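Side-chain contacts in putative exported protein (Bacteroides fragilis, PDB 4RAA), which is of unknown function but folds as a six-bladed beta-propeller and is probably exported from the cytoplasm: residues 205-208 with 213-216; 188-193 with 197-202; 159-164 with 170-175. One frame throughout, in Å; residues are numbered along the deposited sequence.

Of the three contacts, interaction 3 is met first along the chain from the N terminus, closing the hairpin of 159-164 with 170-175; interaction 2 (188-193 with 197-202) and then interaction 1 (205-208 with 213-216) close the next two. The three follow in series; none encloses or crosses another. Interactions 1 and 2 share a sheet whose strands 189-192, 195-200, 203-210 and 213-222 follow one another in space as in sequence, an up-and-down order consistent with a propeller blade; Y207 O to A198 N, 2.9 Å, is a probable hydrogen bond between them. Interaction 3 belongs to the adjoining sheet and packs against both, through F159 on A198 and M173 on Y207.

Interaction 1. Residues 205-208 with 213-216; sequences TIYR and EIVP
R208 and E213 meet through a salt bridge, NH2 of R208 lying 2.8 Å from OE1 of E213. The carboxylate sits at the edge of the guanidinium, with OE1 almost in its plane, yet the bond reaches the syn side of OE1 34° out of the carboxylate plane, because the two flat groups are twisted against each other. R208 gets there by an extended start, CG trans to the backbone N, followed by a bend at chi3 (78°) that lays one guanidinium face over V215 CB. In the backbone, R208 N donates to V215 O (2.8 Å); the return bond from V215 N to R208 O is weak. On the sheet face carrying Y207 and P216, the ring of Y207 approaches I214 obliquely, its CD2 3.5 Å from I214 CG2, and also touches P216 CB. T205 CG2 lies over one face of the same ring and 3.8 Å from P216 CB. Further out, D203 accepts hydrogen bonds from T205 OG1 and Y207 OH, tying both side chains to the start of the strand. The chemistry is therefore divided between the faces of this hairpin: an ion pair beside V215, probably tempered by solvent at exposed E213, and apolar packing round Y207.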
loop_
_atom_site.group_PDB
_atom_site.type_symbol
_atom_site.label_atom_id
_atom_site.label_comp_id
_atom_site.label_asym_id
_atom_site.label_seq_id
_atom_site.Cartn_x
_atom_site.Cartn_y
_atom_site.Cartn_z
ATOM N N THR A 205 11.523 -20.042 -25.456
ATOM C CA THR A 205 12.697 -19.255 -25.110
ATOM C C THR A 205 12.557 -18.770 -23.671
ATOM O O THR A 205 11.476 -18.337 -23.270
ATOM C CB THR A 205 12.866 -18.026 -26.037
ATOM O OG1 THR A 205 12.855 -18.436 -27.411
ATOM C CG2 THR A 205 14.185 -17.286 -25.751
ATOM N N ILE A 206 13.636 -18.888 -22.905
ATOM C CA ILE A 206 13.707 -18.369 -21.539
ATOM C C ILE A 206 14.586 -17.131 -21.612
ATOM O O ILE A 206 15.724 -17.209 -22.094
ATOM C CB ILE A 206 14.254 -19.412 -20.553
ATOM C CG1 ILE A 206 13.174 -20.472 -20.364
ATOM C CG2 ILE A 206 14.605 -18.767 -19.206
ATOM C CD1 ILE A 206 13.600 -21.679 -19.586
ATOM N N TYR A 207 14.048 -16.011 -21.127
ATOM C CA TYR A 207 14.728 -14.718 -21.143
ATOM C C TYR A 207 15.157 -14.329 -19.739
ATOM O O TYR A 207 14.398 -14.500 -18.807
ATOM C CB TYR A 207 13.793 -13.633 -21.701
ATOM C CG TYR A 207 13.300 -13.884 -23.112
ATOM C CD1 TYR A 207 12.132 -14.626 -23.343
ATOM C CD2 TYR A 207 13.990 -13.376 -24.223
ATOM C CE1 TYR A 207 11.670 -14.859 -24.634
ATOM C CE2 TYR A 207 13.536 -13.605 -25.521
ATOM C CZ TYR A 207 12.379 -14.343 -25.718
ATOM O OH TYR A 207 11.930 -14.575 -26.983
ATOM N N ARG A 208 16.382 -13.821 -19.607
ATOM C CA ARG A 208 16.906 -13.283 -18.348
ATOM C C ARG A 208 16.397 -11.851 -18.373
ATOM O O ARG A 208 16.752 -11.111 -19.284
ATOM C CB ARG A 208 18.434 -13.319 -18.351
ATOM C CG ARG A 208 19.110 -12.992 -17.026
ATOM C CD ARG A 208 20.613 -12.879 -17.235
ATOM N NE ARG A 208 20.944 -11.588 -17.827
ATOM C CZ ARG A 208 22.026 -11.304 -18.568
ATOM N NH1 ARG A 208 22.938 -12.229 -18.907
ATOM N NH2 ARG A 208 22.178 -10.057 -19.017
ATOM N N GLU A 213 16.863 -4.722 -19.595
ATOM C CA GLU A 213 17.328 -5.847 -20.421
ATOM C C GLU A 213 16.322 -6.976 -20.656
ATOM O O GLU A 213 15.583 -7.351 -19.749
ATOM C CB GLU A 213 18.539 -6.524 -19.756
ATOM C CG GLU A 213 19.866 -5.804 -19.878
ATOM C CD GLU A 213 21.048 -6.645 -19.410
ATOM O OE1 GLU A 213 20.848 -7.648 -18.681
ATOM O OE2 GLU A 213 22.193 -6.292 -19.772
ATOM N N ILE A 214 16.332 -7.503 -21.881
ATOM C CA ILE A 214 15.650 -8.752 -22.248
ATOM C C ILE A 214 16.708 -9.456 -23.081
ATOM O O ILE A 214 16.992 -9.012 -24.201
ATOM C CB ILE A 214 14.340 -8.575 -23.059
ATOM C CG1 ILE A 214 13.271 -7.851 -22.232
ATOM C CG2 ILE A 214 13.798 -9.933 -23.541
ATOM C CD1 ILE A 214 12.761 -8.615 -21.028
ATOM N N VAL A 215 17.314 -10.504 -22.510
ATOM C CA VAL A 215 18.392 -11.263 -23.149
ATOM C C VAL A 215 18.039 -12.744 -23.058
ATOM O O VAL A 215 17.873 -13.248 -21.947
ATOM C CB VAL A 215 19.756 -10.984 -22.457
ATOM C CG1 VAL A 215 20.876 -11.843 -23.053
ATOM C CG2 VAL A 215 20.100 -9.496 -22.559
ATOM N N PRO A 216 17.935 -13.444 -24.211
ATOM C CA PRO A 216 17.586 -14.869 -24.138
ATOM C C PRO A 216 18.712 -15.676 -23.494
ATOM O O PRO A 216 19.875 -15.359 -23.729
ATOM C CB PRO A 216 17.387 -15.257 -25.609
ATOM C CG PRO A 216 18.251 -14.310 -26.371
ATOM C CD PRO A 216 18.235 -13.026 -25.595
#

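Interaction 2. Residues 188-193 with 197-202; sequences MIYKVG and FAYTPF
I189 faces A198 as an antiparallel non-hydrogen-bonded pair and Y190 faces F197 as a hydrogen-bonded one, with the short strand axes 148° apart in direction. F197 N to Y190 O is the shorter of that pair's two bonds, 2.7 Å and nearly straight; Y190 N to F197 O measures 3.0 Å. The side chains of Y190 and F197 share a sheet face, but their rings, though only 23° from parallel, are slid so far apart that they barely overlap. The contact is instead CH-pi: F197 CB rides over one face of the Y190 ring, 4.2 Å from its centroid. Y190 CG lies between its backbone N and carbonyl carbon (chi1 64°), a torsion that swings the ring across toward strand 197-200. There its edge meets that of Y199, CE2 of Y190 standing 3.8 Å from CE1 of Y199. Selenomethionine M188 covers a face of the Y199 ring with CB, 4.2 Å from the centroid, and at the hairpin's other end V192 CB packs obliquely on the F197 ring. Both phenols are satisfied outside the hairpin, Y190 OH by E261 and Y199 OH by the backbone N of V259. These side chains therefore reach strand 254-261 of another sheet, while I189 packs on F159 of strand 157-162, and I206 of strand 203-210 meets Y190 and F197.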
loop_
_atom_site.group_PDB
_atom_site.type_symbol
_atom_site.label_atom_id
_atom_site.label_comp_id
_atom_site.label_asym_id
_atom_site.label_seq_id
_atom_site.Cartn_x
_atom_site.Cartn_y
_atom_site.Cartn_z
HETATM N N MSE A 188 5.402 -18.282 -13.991
HETATM C CA MSE A 188 6.272 -18.306 -15.206
HETATM C C MSE A 188 7.424 -17.325 -15.088
HETATM O O MSE A 188 7.913 -16.768 -16.081
HETATM C CB MSE A 188 5.424 -18.165 -16.484
HETATM C CG MSE A 188 4.954 -16.763 -16.927
HETATM SE SE MSE A 188 3.994 -15.795 -15.515
HETATM C CE MSE A 188 2.225 -16.610 -15.769
ATOM N N ILE A 189 7.873 -17.139 -13.848
ATOM C CA ILE A 189 8.986 -16.273 -13.494
ATOM C C ILE A 189 9.735 -17.004 -12.383
ATOM O O ILE A 189 9.086 -17.526 -11.449
ATOM C CB ILE A 189 8.523 -14.913 -12.930
ATOM C CG1 ILE A 189 7.373 -14.313 -13.744
ATOM C CG2 ILE A 189 9.691 -13.933 -12.897
ATOM C CD1 ILE A 189 6.886 -12.985 -13.199
ATOM N N TYR A 190 11.068 -17.046 -12.480
ATOM C CA TYR A 190 11.913 -17.697 -11.464
ATOM C C TYR A 190 13.320 -17.100 -11.368
ATOM O O TYR A 190 13.749 -16.315 -12.236
ATOM C CB TYR A 190 11.978 -19.220 -11.696
ATOM C CG TYR A 190 12.627 -19.675 -12.992
ATOM C CD1 TYR A 190 14.018 -19.722 -13.113
ATOM C CD2 TYR A 190 11.854 -20.111 -14.088
ATOM C CE1 TYR A 190 14.634 -20.143 -14.282
ATOM C CE2 TYR A 190 12.466 -20.544 -15.271
ATOM C CZ TYR A 190 13.864 -20.558 -15.353
ATOM O OH TYR A 190 14.526 -20.970 -16.480
ATOM N N LYS A 191 14.018 -17.499 -10.299
ATOM C CA LYS A 191 15.388 -17.088 -10.022
ATOM C C LYS A 191 16.386 -18.250 -10.132
ATOM O O LYS A 191 16.024 -19.425 -9.959
ATOM C CB LYS A 191 15.513 -16.445 -8.627
ATOM C CG LYS A 191 14.979 -15.017 -8.523
ATOM C CD LYS A 191 15.500 -14.254 -7.297
ATOM C CE LYS A 191 15.010 -14.840 -5.975
ATOM N NZ LYS A 191 15.475 -14.042 -4.808
ATOM N N VAL A 192 17.622 -17.887 -10.488
ATOM C CA VAL A 192 18.791 -18.776 -10.525
ATOM C C VAL A 192 19.903 -17.845 -10.053
ATOM O O VAL A 192 20.400 -17.004 -10.826
ATOM C CB VAL A 192 19.089 -19.371 -11.921
ATOM C CG1 VAL A 192 20.376 -20.195 -11.895
ATOM C CG2 VAL A 192 17.914 -20.223 -12.407
ATOM N N GLY A 193 20.244 -17.971 -8.768
ATOM C CA GLY A 193 21.172 -17.064 -8.115
ATOM C C GLY A 193 20.401 -15.764 -7.972
ATOM O O GLY A 193 19.228 -15.773 -7.553
ATOM N N PHE A 197 14.478 -14.877 -14.437
ATOM C CA PHE A 197 14.157 -15.362 -15.772
ATOM C C PHE A 197 12.652 -15.432 -15.948
ATOM O O PHE A 197 11.920 -15.516 -14.964
ATOM C CB PHE A 197 14.797 -16.726 -15.987
ATOM C CG PHE A 197 16.290 -16.698 -15.900
ATOM C CD1 PHE A 197 16.927 -16.722 -14.659
ATOM C CD2 PHE A 197 17.069 -16.629 -17.052
ATOM C CE1 PHE A 197 18.314 -16.676 -14.569
ATOM C CE2 PHE A 197 18.459 -16.585 -16.969
ATOM C CZ PHE A 197 19.083 -16.610 -15.726
ATOM N N ALA A 198 12.203 -15.384 -17.200
ATOM C CA ALA A 198 10.769 -15.410 -17.531
ATOM C C ALA A 198 10.506 -16.067 -18.887
ATOM O O ALA A 198 11.419 -16.159 -19.717
ATOM C CB ALA A 198 10.194 -13.997 -17.493
ATOM N N TYR A 199 9.269 -16.532 -19.094
ATOM C CA TYR A 199 8.870 -17.182 -20.355
ATOM C C TYR A 199 7.360 -17.195 -20.588
ATOM O O TYR A 199 6.580 -17.091 -19.637
ATOM C CB TYR A 199 9.427 -18.607 -20.428
ATOM C CG TYR A 199 8.950 -19.534 -19.338
ATOM C CD1 TYR A 199 9.611 -19.609 -18.112
ATOM C CD2 TYR A 199 7.836 -20.358 -19.537
ATOM C CE1 TYR A 199 9.166 -20.472 -17.109
ATOM C CE2 TYR A 199 7.379 -21.223 -18.543
ATOM C CZ TYR A 199 8.047 -21.280 -17.335
ATOM O OH TYR A 199 7.589 -22.137 -16.374
ATOM N N THR A 200 6.975 -17.365 -21.857
ATOM C CA THR A 200 5.573 -17.323 -22.298
ATOM C C THR A 200 5.133 -18.641 -22.933
ATOM O O THR A 200 5.982 -19.428 -23.364
ATOM C CB THR A 200 5.360 -16.183 -23.306
ATOM O OG1 THR A 200 6.118 -16.431 -24.487
ATOM C CG2 THR A 200 5.774 -14.843 -22.706
ATOM N N PRO A 201 3.803 -18.879 -23.017
ATOM C CA PRO A 201 3.373 -20.168 -23.580
ATOM C C PRO A 201 3.596 -20.397 -25.069
ATOM O O PRO A 201 3.567 -21.564 -25.463
ATOM C CB PRO A 201 1.865 -20.225 -23.261
ATOM C CG PRO A 201 1.561 -19.021 -22.433
ATOM C CD PRO A 201 2.643 -18.027 -22.692
ATOM N N PHE A 202 3.825 -19.338 -25.865
ATOM C CA PHE A 202 3.960 -19.459 -27.341
ATOM C C PHE A 202 5.308 -18.972 -27.869
ATOM O O PHE A 202 5.400 -18.425 -28.975
ATOM C CB PHE A 202 2.798 -18.727 -28.040
ATOM C CG PHE A 202 1.460 -18.982 -27.402
ATOM C CD1 PHE A 202 0.973 -20.276 -27.292
ATOM C CD2 PHE A 202 0.691 -17.935 -26.892
ATOM C CE1 PHE A 202 -0.257 -20.532 -26.684
ATOM C CE2 PHE A 202 -0.538 -18.181 -26.287
ATOM C CZ PHE A 202 -1.014 -19.481 -26.183
#

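Interaction 3. Residues 159-164 with 170-175; sequences FVVTDS and DYKMNK
F159 opens the pairing with two backbone bonds to K172: its N donates to K172 O at 3.1 Å, and its O receives K172 N at 2.9 Å. Its ring runs alongside selenomethionine M173, whose SE comes within 3.7 Å of CE2 of F159 in an oblique Met-aromatic contact. Next, V160 turns to the face shared with Y171. CG2 of V160, trans to the backbone N, reaches the Y171 ring at CD2, 4.1 Å away, and the two side chains run side by side. V161 returns to the face of F159, and its N binds D170 O at 2.8 Å with an N-H...O angle of 175°; D170 N answers to V161 O. CG2 of V161 touches both CG and CE of K172, whose chain bends at chi2 (-61°) and passes obliquely across the valine. That course carries NZ of K172 to D170 OD2, 3.2 Å distant and approached from above the carboxylate plane, and also to the backbone O of T211. The aliphatic length of the lysine thus packs on V161 while its ammonium is held by a carboxylate and a carbonyl, which would probably stabilise its charge beside this apolar surface at the blade's outer strand.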
loop_
_atom_site.group_PDB
_atom_site.type_symbol
_atom_site.label_atom_id
_atom_site.label_comp_id
_atom_site.label_asym_id
_atom_site.label_seq_id
_atom_site.Cartn_x
_atom_site.Cartn_y
_atom_site.Cartn_z
ATOM N N PHE A 159 4.990 -9.029 -19.453
ATOM C CA PHE A 159 5.493 -8.641 -18.112
ATOM C C PHE A 159 5.707 -7.139 -18.001
ATOM O O PHE A 159 5.725 -6.427 -19.004
ATOM C CB PHE A 159 6.831 -9.325 -17.812
ATOM C CG PHE A 159 6.817 -10.808 -18.038
ATOM C CD1 PHE A 159 6.444 -11.680 -17.019
ATOM C CD2 PHE A 159 7.179 -11.339 -19.282
ATOM C CE1 PHE A 159 6.422 -13.050 -17.235
ATOM C CE2 PHE A 159 7.168 -12.705 -19.503
ATOM C CZ PHE A 159 6.782 -13.559 -18.481
ATOM N N VAL A 160 5.900 -6.681 -16.768
ATOM C CA VAL A 160 6.140 -5.259 -16.473
ATOM C C VAL A 160 7.042 -5.103 -15.247
ATOM O O VAL A 160 6.880 -5.824 -14.272
ATOM C CB VAL A 160 4.803 -4.480 -16.290
ATOM C CG1 VAL A 160 3.974 -5.019 -15.133
ATOM C CG2 VAL A 160 5.041 -2.979 -16.118
ATOM N N VAL A 161 7.982 -4.158 -15.309
ATOM C CA VAL A 161 8.894 -3.889 -14.201
ATOM C C VAL A 161 8.448 -2.604 -13.516
ATOM O O VAL A 161 8.265 -1.593 -14.191
ATOM C CB VAL A 161 10.347 -3.783 -14.678
ATOM C CG1 VAL A 161 11.286 -3.482 -13.503
ATOM C CG2 VAL A 161 10.746 -5.075 -15.391
ATOM N N THR A 162 8.268 -2.659 -12.192
ATOM C CA THR A 162 7.858 -1.499 -11.385
ATOM C C THR A 162 8.831 -1.261 -10.253
ATOM O O THR A 162 9.547 -2.184 -9.843
ATOM C CB THR A 162 6.469 -1.680 -10.716
ATOM O OG1 THR A 162 6.571 -2.468 -9.516
ATOM C CG2 THR A 162 5.461 -2.287 -11.676
ATOM N N ASP A 163 8.803 -0.041 -9.712
ATOM C CA ASP A 163 9.618 0.301 -8.541
ATOM C C ASP A 163 8.982 -0.295 -7.264
ATOM O O ASP A 163 7.934 -0.969 -7.314
ATOM C CB ASP A 163 9.856 1.838 -8.423
ATOM C CG ASP A 163 8.578 2.660 -8.145
ATOM O OD1 ASP A 163 7.535 2.113 -7.716
ATOM O OD2 ASP A 163 8.634 3.893 -8.345
ATOM N N SER A 164 9.652 -0.058 -6.138
ATOM C CA SER A 164 9.181 -0.399 -4.780
ATOM C C SER A 164 7.676 -0.094 -4.571
ATOM O O SER A 164 6.904 -0.926 -4.123
ATOM C CB SER A 164 10.039 0.434 -3.791
ATOM O OG SER A 164 9.595 0.420 -2.452
ATOM N N ASP A 170 9.217 0.020 -16.788
ATOM C CA ASP A 170 9.212 -0.402 -18.199
ATOM C C ASP A 170 8.372 -1.657 -18.432
ATOM O O ASP A 170 8.294 -2.524 -17.566
ATOM C CB ASP A 170 10.652 -0.629 -18.698
ATOM C CG ASP A 170 10.773 -0.671 -20.240
ATOM O OD1 ASP A 170 9.841 -0.297 -20.987
ATOM O OD2 ASP A 170 11.851 -1.061 -20.715
ATOM N N TYR A 171 7.743 -1.713 -19.605
ATOM C CA TYR A 171 6.938 -2.843 -20.042
ATOM C C TYR A 171 7.887 -3.768 -20.797
ATOM O O TYR A 171 8.706 -3.295 -21.592
ATOM C CB TYR A 171 5.808 -2.406 -20.970
ATOM C CG TYR A 171 4.871 -1.363 -20.416
ATOM C CD1 TYR A 171 5.162 0.005 -20.541
ATOM C CD2 TYR A 171 3.673 -1.732 -19.790
ATOM C CE1 TYR A 171 4.294 0.976 -20.039
ATOM C CE2 TYR A 171 2.795 -0.775 -19.287
ATOM C CZ TYR A 171 3.107 0.575 -19.407
ATOM O OH TYR A 171 2.242 1.522 -18.910
ATOM N N LYS A 172 7.739 -5.078 -20.580
ATOM C CA LYS A 172 8.649 -6.097 -21.116
ATOM C C LYS A 172 7.926 -7.177 -21.911
ATOM O O LYS A 172 6.883 -7.669 -21.480
ATOM C CB LYS A 172 9.379 -6.774 -19.943
ATOM C CG LYS A 172 10.178 -5.851 -19.016
ATOM C CD LYS A 172 11.296 -5.116 -19.753
ATOM C CE LYS A 172 12.215 -4.358 -18.811
ATOM N NZ LYS A 172 13.294 -3.640 -19.541
HETATM N N MSE A 173 8.526 -7.561 -23.039
HETATM C CA MSE A 173 8.041 -8.610 -23.955
HETATM C C MSE A 173 6.705 -8.365 -24.611
HETATM O O MSE A 173 5.659 -8.451 -23.969
HETATM C CB MSE A 173 8.050 -9.999 -23.327
HETATM C CG MSE A 173 9.475 -10.513 -23.420
HETATM SE SE MSE A 173 9.657 -11.953 -22.129
HETATM C CE MSE A 173 8.796 -13.233 -23.329
ATOM N N ASN A 174 6.757 -8.126 -25.921
ATOM C CA ASN A 174 5.584 -7.861 -26.744
ATOM C C ASN A 174 4.659 -9.091 -26.822
ATOM O O ASN A 174 5.142 -10.198 -27.053
ATOM C CB ASN A 174 6.036 -7.459 -28.154
ATOM C CG ASN A 174 4.918 -6.858 -28.963
ATOM O OD1 ASN A 174 4.490 -7.430 -29.969
ATOM N ND2 ASN A 174 4.402 -5.713 -28.507
ATOM N N LYS A 175 3.357 -8.873 -26.610
ATOM C CA LYS A 175 2.318 -9.922 -26.620
ATOM C C LYS A 175 1.414 -9.735 -27.843
ATOM O O LYS A 175 0.557 -8.842 -27.858
ATOM C CB LYS A 175 1.515 -9.861 -25.315
ATOM C CG LYS A 175 0.340 -10.838 -25.184
ATOM C CD LYS A 175 -0.120 -11.012 -23.738
ATOM C CE LYS A 175 -0.772 -9.761 -23.173
ATOM N NZ LYS A 175 -0.990 -9.740 -21.698
#